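Local coordinates for protein dihydrodipicolinate synthase (Bacillus clausii KSM-K16, PDB 3E96) that probably acts as a 4-hydroxy-tetrahydrodipicolinate synthase, a Schiff-base-forming lyase of the DapA family built on a TIM barrel, at residues 37-40 with 41-45; 239-242 with 243-247. One frame throughout, in Å; residues are numbered along the deposited sequence.

Both contacts are local, each joining successive turns of one helix, and they sit about 23 Å apart between centres. Contact 1 closes helix 32-43, which connects strands 15-17 and 49-50 of the barrel; contact 2 lies within helix 235-252, which comes after helix 220-231 and packs on it. Both are partly buried, contact 1 with four buried residues and two exposed, contact 2 with two buried and three exposed and nearer the periphery. In contact 1 buried threonine, isoleucine and valine side chains face the fold, with two aspartates and an arginine at its edge; contact 2 also buries two isoleucines, but its distinctive feature is a tryptophan ring with a valine methyl against one face.

Contact 1. Residues 37-40 with 41-45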
ATOM      1  N   GLU B  37      14.691   2.239 -24.401  1.00 17.00           N
ATOM      2  CA  GLU B  37      14.788   0.959 -25.098  1.00 18.83           C
ATOM      3  C   GLU B  37      13.555   0.107 -24.824  1.00 18.63           C
ATOM      4  O   GLU B  37      13.058  -0.593 -25.708  1.00 18.42           O
ATOM      5  CB  GLU B  37      16.031   0.194 -24.640  1.00 21.37           C
ATOM      6  CG  GLU B  37      17.338   0.718 -25.203  1.00 27.49           C
ATOM      7  CD  GLU B  37      18.546   0.078 -24.546  1.00 30.90           C
ATOM      8  OE1 GLU B  37      18.484  -1.130 -24.232  1.00 31.32           O
ATOM      9  OE2 GLU B  37      19.562   0.782 -24.352  1.00 34.31           O
ATOM     10  N   THR B  38      13.075   0.164 -23.587  1.00 17.11           N
ATOM     11  CA  THR B  38      11.902  -0.598 -23.174  1.00 17.07           C
ATOM     12  C   THR B  38      10.655  -0.048 -23.857  1.00 16.91           C
ATOM     13  O   THR B  38       9.841  -0.801 -24.395  1.00 16.08           O
ATOM     14  CB  THR B  38      11.721  -0.525 -21.647  1.00 18.33           C
ATOM     15  OG1 THR B  38      12.896  -1.039 -21.010  1.00 19.58           O
ATOM     16  CG2 THR B  38      10.518  -1.345 -21.212  1.00 18.29           C
ATOM     17  N   VAL B  39      10.508   1.269 -23.832  1.00 16.77           N
ATOM     18  CA  VAL B  39       9.372   1.914 -24.473  1.00 18.04           C
ATOM     19  C   VAL B  39       9.351   1.550 -25.957  1.00 18.60           C
ATOM     20  O   VAL B  39       8.301   1.200 -26.499  1.00 17.90           O
ATOM     21  CB  VAL B  39       9.451   3.446 -24.329  1.00 18.57           C
ATOM     22  CG1 VAL B  39       8.401   4.109 -25.217  1.00 19.24           C
ATOM     23  CG2 VAL B  39       9.241   3.838 -22.874  1.00 19.80           C
ATOM     24  N   ASP B  40      10.510   1.631 -26.611  1.00 19.41           N
ATOM     25  CA  ASP B  40      10.598   1.298 -28.034  1.00 20.74           C
ATOM     26  C   ASP B  40      10.215  -0.155 -28.301  1.00 19.83           C
ATOM     27  O   ASP B  40       9.440  -0.437 -29.210  1.00 20.05           O
ATOM     28  CB  ASP B  40      12.013   1.544 -28.583  1.00 22.59           C
ATOM     29  CG  ASP B  40      12.363   3.019 -28.675  1.00 24.79           C
ATOM     30  OD1 ASP B  40      11.438   3.856 -28.767  1.00 23.81           O
ATOM     31  OD2 ASP B  40      13.574   3.339 -28.674  1.00 26.72           O
ATOM     32  N   ARG B  41      10.756  -1.079 -27.514  1.00 19.89           N
ATOM     33  CA  ARG B  41      10.442  -2.492 -27.710  1.00 19.38           C
ATOM     34  C   ARG B  41       8.941  -2.729 -27.619  1.00 19.33           C
ATOM     35  O   ARG B  41       8.372  -3.517 -28.376  1.00 18.83           O
ATOM     36  CB  ARG B  41      11.156  -3.355 -26.670  1.00 19.81           C
ATOM     37  CG  ARG B  41      10.916  -4.848 -26.861  1.00 21.21           C
ATOM     38  CD  ARG B  41      11.700  -5.684 -25.865  1.00 20.26           C
ATOM     39  NE  ARG B  41      13.135  -5.456 -25.982  1.00 23.54           N
ATOM     40  CZ  ARG B  41      13.857  -4.764 -25.107  1.00 24.61           C
ATOM     41  NH1 ARG B  41      13.282  -4.231 -24.038  1.00 25.40           N
ATOM     42  NH2 ARG B  41      15.159  -4.599 -25.309  1.00 26.78           N
ATOM     43  N   ILE B  42       8.298  -2.036 -26.688  1.00 18.71           N
ATOM     44  CA  ILE B  42       6.864  -2.182 -26.499  1.00 18.56           C
ATOM     45  C   ILE B  42       6.037  -1.598 -27.644  1.00 19.89           C
ATOM     46  O   ILE B  42       5.300  -2.322 -28.318  1.00 19.40           O
ATOM     47  CB  ILE B  42       6.420  -1.525 -25.164  1.00 17.92           C
ATOM     48  CG1 ILE B  42       6.993  -2.327 -23.991  1.00 15.78           C
ATOM     49  CG2 ILE B  42       4.894  -1.440 -25.093  1.00 16.61           C
ATOM     50  CD1 ILE B  42       6.748  -1.707 -22.624  1.00 16.46           C
ATOM     51  N   VAL B  43       6.172  -0.297 -27.874  1.00 19.07           N
ATOM     52  CA  VAL B  43       5.388   0.373 -28.904  1.00 21.06           C
ATOM     53  C   VAL B  43       5.749   0.073 -30.351  1.00 22.01           C
ATOM     54  O   VAL B  43       4.914   0.238 -31.236  1.00 22.17           O
ATOM     55  CB  VAL B  43       5.400   1.902 -28.696  1.00 19.98           C
ATOM     56  CG1 VAL B  43       4.860   2.235 -27.310  1.00 20.31           C
ATOM     57  CG2 VAL B  43       6.802   2.443 -28.875  1.00 21.61           C
ATOM     58  N   ASP B  44       6.977  -0.368 -30.601  1.00 24.55           N
ATOM     59  CA  ASP B  44       7.382  -0.683 -31.967  1.00 25.96           C
ATOM     60  C   ASP B  44       7.032  -2.109 -32.351  1.00 26.70           C
ATOM     61  O   ASP B  44       7.336  -2.549 -33.463  1.00 25.96           O
ATOM     62  CB  ASP B  44       8.886  -0.471 -32.160  1.00 29.17           C
ATOM     63  CG  ASP B  44       9.258   0.992 -32.258  1.00 33.06           C
ATOM     64  OD1 ASP B  44       8.486   1.753 -32.877  1.00 35.36           O
ATOM     65  OD2 ASP B  44      10.323   1.379 -31.730  1.00 35.92           O
ATOM     66  N   ASN B  45       6.393  -2.836 -31.439  1.00 25.22           N
ATOM     67  CA  ASN B  45       6.031  -4.216 -31.728  1.00 25.60           C
ATOM     68  C   ASN B  45       4.555  -4.559 -31.570  1.00 24.50           C
ATOM     69  O   ASN B  45       4.215  -5.658 -31.132  1.00 25.03           O
ATOM     70  CB  ASN B  45       6.875  -5.174 -30.883  1.00 25.55           C
ATOM     71  CG  ASN B  45       8.334  -5.162 -31.283  1.00 28.71           C
ATOM     72  OD1 ASN B  45       9.159  -4.491 -30.660  1.00 28.79           O
ATOM     73  ND2 ASN B  45       8.660  -5.896 -32.342  1.00 28.58           N
TER
HETATM   74  O   HOH W   1      14.848  -2.428 -22.112  1.00 22.25           O
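D40 in the last turn of helix 32-43 and D44 just past its end send their carboxylates the same way, side by side, with planes 29° apart. Each has CG anti to its carbonyl carbon, beside the backbone N, which turns both groups back along the helix. D40 OD1 and D44 OD2 approach to 4.0 Å, a like-charge pair whose repulsion R81 probably eases, since it forms a salt bridge with each residue; K36 forms another with D40 OD2.

Elsewhere round the helix, R41 runs from a CG anti to the backbone N (chi1 -177°) and bends at chi3, bringing its guanidinium back beside the preceding turn. E37 O lies over one face of that group, 3.9 Å above its plane and offset toward the rim. At the edge, in plane, NH1 donates to a water at 3.1 Å, and the same water is hydrogen-bonded to T38 OG1 at 2.6 Å. T38 OG1 is held as well by H34 O.

On the buried side, T38 CG2 meets I42 CD1 at 4.0 Å, the two side chains running alongside each other, and the CG1 methyl of V39 approaches CG2 of V43, while V39 also rests on Y77 and V78 of helix 64-78. Under these groups run four i to i+4 backbone bonds, ending with D44 N to D40 O at 2.8 Å; beyond it N45 N makes a weak bond to I42 O.

The last turn of this beta-alpha-beta helix therefore joins an apolar flank to a charged one. Carboxylates near a helix C-terminus would be disfavoured by the helix dipole as well as by each other, and R81, with K36 at D40, probably offsets both effects; R81 also ties the two aspartates to the loop after helix 64-78.

Contact 2. Residues 239-242 with 243-247; sequences WRIW and EDIVP
W239 O receives E243 N at 2.9 Å in the first of four successive i to i+4 bonds of helix 235-252, and the fourth, V246 N to W242 O, is nearly collinear with the carbonyl. I245 N also bonds weakly to W242 O, and the helix kinks at P247, whose nitrogen has no bond to the turn before.

W242 CG is anti to the backbone N (chi1 178°), which lays the indole alongside the next turn. V246 CG2 sits over one face in a CH-pi contact, 3.4 Å from the centroid of the five-membered ring and 17° off its normal; W239 CZ3 lies over the opposite face, near the rim. NE1 is hydrogen-bonded to K198 O, and F202 meets both tryptophan rings. On the buried flank I241 CG2 and I245 CD1 touch at 3.7 Å, with I241 packed on helix 220-231.

An alanine here has no indole to lie between V246 CG2 and W239 CZ3, and the gap would probably let those side chains shift, while K198 O would be likely to need another donor. The indole thus combines dispersion over its faces with one directed N-H bond, linking the turns of this helix to K198 and to F202 of helix 200-206.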
ATOM      1  N   TRP B 239      -5.767 -21.164 -26.433  1.00 17.05           N
ATOM      2  CA  TRP B 239      -5.284 -22.110 -25.435  1.00 18.87           C
ATOM      3  C   TRP B 239      -3.831 -22.505 -25.640  1.00 19.16           C
ATOM      4  O   TRP B 239      -3.106 -22.745 -24.674  1.00 18.87           O
ATOM      5  CB  TRP B 239      -6.184 -23.348 -25.413  1.00 21.87           C
ATOM      6  CG  TRP B 239      -7.576 -23.016 -24.976  1.00 25.92           C
ATOM      7  CD1 TRP B 239      -8.726 -23.193 -25.688  1.00 26.65           C
ATOM      8  CD2 TRP B 239      -7.961 -22.404 -23.736  1.00 28.09           C
ATOM      9  NE1 TRP B 239      -9.803 -22.727 -24.973  1.00 27.07           N
ATOM     10  CE2 TRP B 239      -9.364 -22.238 -23.771  1.00 28.69           C
ATOM     11  CE3 TRP B 239      -7.258 -21.981 -22.600  1.00 28.46           C
ATOM     12  CZ2 TRP B 239     -10.078 -21.662 -22.713  1.00 30.11           C
ATOM     13  CZ3 TRP B 239      -7.969 -21.408 -21.547  1.00 30.70           C
ATOM     14  CH2 TRP B 239      -9.364 -21.256 -21.612  1.00 30.93           C
ATOM     15  N   ARG B 240      -3.400 -22.565 -26.894  1.00 18.65           N
ATOM     16  CA  ARG B 240      -2.018 -22.917 -27.185  1.00 18.69           C
ATOM     17  C   ARG B 240      -1.095 -21.822 -26.658  1.00 17.67           C
ATOM     18  O   ARG B 240      -0.108 -22.102 -25.980  1.00 16.65           O
ATOM     19  CB  ARG B 240      -1.822 -23.079 -28.693  1.00 23.06           C
ATOM     20  CG  ARG B 240      -0.405 -23.454 -29.107  1.00 29.47           C
ATOM     21  CD  ARG B 240       0.132 -22.459 -30.118  1.00 34.26           C
ATOM     22  NE  ARG B 240      -0.781 -22.294 -31.247  1.00 37.18           N
ATOM     23  CZ  ARG B 240      -0.819 -21.213 -32.018  1.00 38.45           C
ATOM     24  NH1 ARG B 240       0.002 -20.200 -31.779  1.00 39.41           N
ATOM     25  NH2 ARG B 240      -1.682 -21.141 -33.025  1.00 39.85           N
ATOM     26  N   ILE B 241      -1.424 -20.574 -26.979  1.00 15.20           N
ATOM     27  CA  ILE B 241      -0.632 -19.431 -26.537  1.00 15.91           C
ATOM     28  C   ILE B 241      -0.699 -19.328 -25.013  1.00 15.49           C
ATOM     29  O   ILE B 241       0.306 -19.061 -24.350  1.00 15.20           O
ATOM     30  CB  ILE B 241      -1.162 -18.121 -27.158  1.00 17.26           C
ATOM     31  CG1 ILE B 241      -1.181 -18.244 -28.684  1.00 20.84           C
ATOM     32  CG2 ILE B 241      -0.286 -16.950 -26.738  1.00 19.27           C
ATOM     33  CD1 ILE B 241      -1.908 -17.105 -29.386  1.00 22.87           C
ATOM     34  N   TRP B 242      -1.889 -19.541 -24.465  1.00 14.50           N
ATOM     35  CA  TRP B 242      -2.088 -19.487 -23.019  1.00 15.13           C
ATOM     36  C   TRP B 242      -1.177 -20.485 -22.293  1.00 15.13           C
ATOM     37  O   TRP B 242      -0.438 -20.108 -21.382  1.00 15.22           O
ATOM     38  CB  TRP B 242      -3.551 -19.779 -22.683  1.00 15.02           C
ATOM     39  CG  TRP B 242      -3.849 -19.783 -21.217  1.00 14.07           C
ATOM     40  CD1 TRP B 242      -3.952 -18.696 -20.394  1.00 14.54           C
ATOM     41  CD2 TRP B 242      -4.086 -20.934 -20.397  1.00 13.82           C
ATOM     42  NE1 TRP B 242      -4.243 -19.101 -19.107  1.00 13.74           N
ATOM     43  CE2 TRP B 242      -4.329 -20.470 -19.084  1.00 14.49           C
ATOM     44  CE3 TRP B 242      -4.115 -22.312 -20.645  1.00 13.90           C
ATOM     45  CZ2 TRP B 242      -4.599 -21.339 -18.021  1.00 14.91           C
ATOM     46  CZ3 TRP B 242      -4.384 -23.176 -19.587  1.00 16.45           C
ATOM     47  CH2 TRP B 242      -4.622 -22.683 -18.291  1.00 16.02           C
ATOM     48  N   GLU B 243      -1.226 -21.754 -22.692  1.00 16.06           N
ATOM     49  CA  GLU B 243      -0.393 -22.774 -22.053  1.00 17.48           C
ATOM     50  C   GLU B 243       1.083 -22.411 -22.152  1.00 17.84           C
ATOM     51  O   GLU B 243       1.868 -22.702 -21.251  1.00 17.94           O
ATOM     52  CB  GLU B 243      -0.605 -24.143 -22.703  1.00 19.42           C
ATOM     53  CG  GLU B 243      -1.965 -24.759 -22.456  1.00 23.23           C
ATOM     54  CD  GLU B 243      -2.005 -26.222 -22.842  1.00 24.09           C
ATOM     55  OE1 GLU B 243      -1.375 -27.038 -22.139  1.00 26.92           O
ATOM     56  OE2 GLU B 243      -2.657 -26.552 -23.848  1.00 27.77           O
ATOM     57  N   ASP B 244       1.445 -21.772 -23.257  1.00 18.62           N
ATOM     58  CA  ASP B 244       2.820 -21.357 -23.516  1.00 19.95           C
ATOM     59  C   ASP B 244       3.292 -20.262 -22.556  1.00 19.61           C
ATOM     60  O   ASP B 244       4.450 -20.247 -22.145  1.00 18.53           O
ATOM     61  CB  ASP B 244       2.928 -20.851 -24.963  1.00 21.88           C
ATOM     62  CG  ASP B 244       4.355 -20.559 -25.387  1.00 25.04           C
ATOM     63  OD1 ASP B 244       5.185 -21.491 -25.372  1.00 24.42           O
ATOM     64  OD2 ASP B 244       4.647 -19.396 -25.744  1.00 26.78           O
ATOM     65  N   ILE B 245       2.387 -19.357 -22.193  1.00 18.67           N
ATOM     66  CA  ILE B 245       2.729 -18.236 -21.316  1.00 18.96           C
ATOM     67  C   ILE B 245       2.510 -18.441 -19.812  1.00 19.40           C
ATOM     68  O   ILE B 245       3.202 -17.828 -18.999  1.00 17.92           O
ATOM     69  CB  ILE B 245       1.959 -16.965 -21.756  1.00 19.28           C
ATOM     70  CG1 ILE B 245       2.322 -16.615 -23.203  1.00 21.21           C
ATOM     71  CG2 ILE B 245       2.298 -15.793 -20.847  1.00 21.57           C
ATOM     72  CD1 ILE B 245       1.452 -15.525 -23.811  1.00 22.21           C
ATOM     73  N   VAL B 246       1.565 -19.301 -19.439  1.00 18.84           N
ATOM     74  CA  VAL B 246       1.259 -19.520 -18.024  1.00 19.87           C
ATOM     75  C   VAL B 246       2.437 -19.763 -17.071  1.00 18.96           C
ATOM     76  O   VAL B 246       2.507 -19.152 -16.002  1.00 19.50           O
ATOM     77  CB  VAL B 246       0.238 -20.667 -17.842  1.00 20.65           C
ATOM     78  CG1 VAL B 246       0.046 -20.965 -16.355  1.00 24.36           C
ATOM     79  CG2 VAL B 246      -1.093 -20.266 -18.453  1.00 22.70           C
ATOM     80  N   PRO B 247       3.371 -20.655 -17.433  1.00 17.96           N
ATOM     81  CA  PRO B 247       4.506 -20.910 -16.539  1.00 18.03           C
ATOM     82  C   PRO B 247       5.272 -19.640 -16.158  1.00 17.55           C
ATOM     83  O   PRO B 247       5.722 -19.494 -15.020  1.00 15.86           O
ATOM     84  CB  PRO B 247       5.360 -21.893 -17.340  1.00 19.77           C
ATOM     85  CG  PRO B 247       4.331 -22.655 -18.127  1.00 19.40           C
ATOM     86  CD  PRO B 247       3.412 -21.551 -18.604  1.00 18.98           C
TER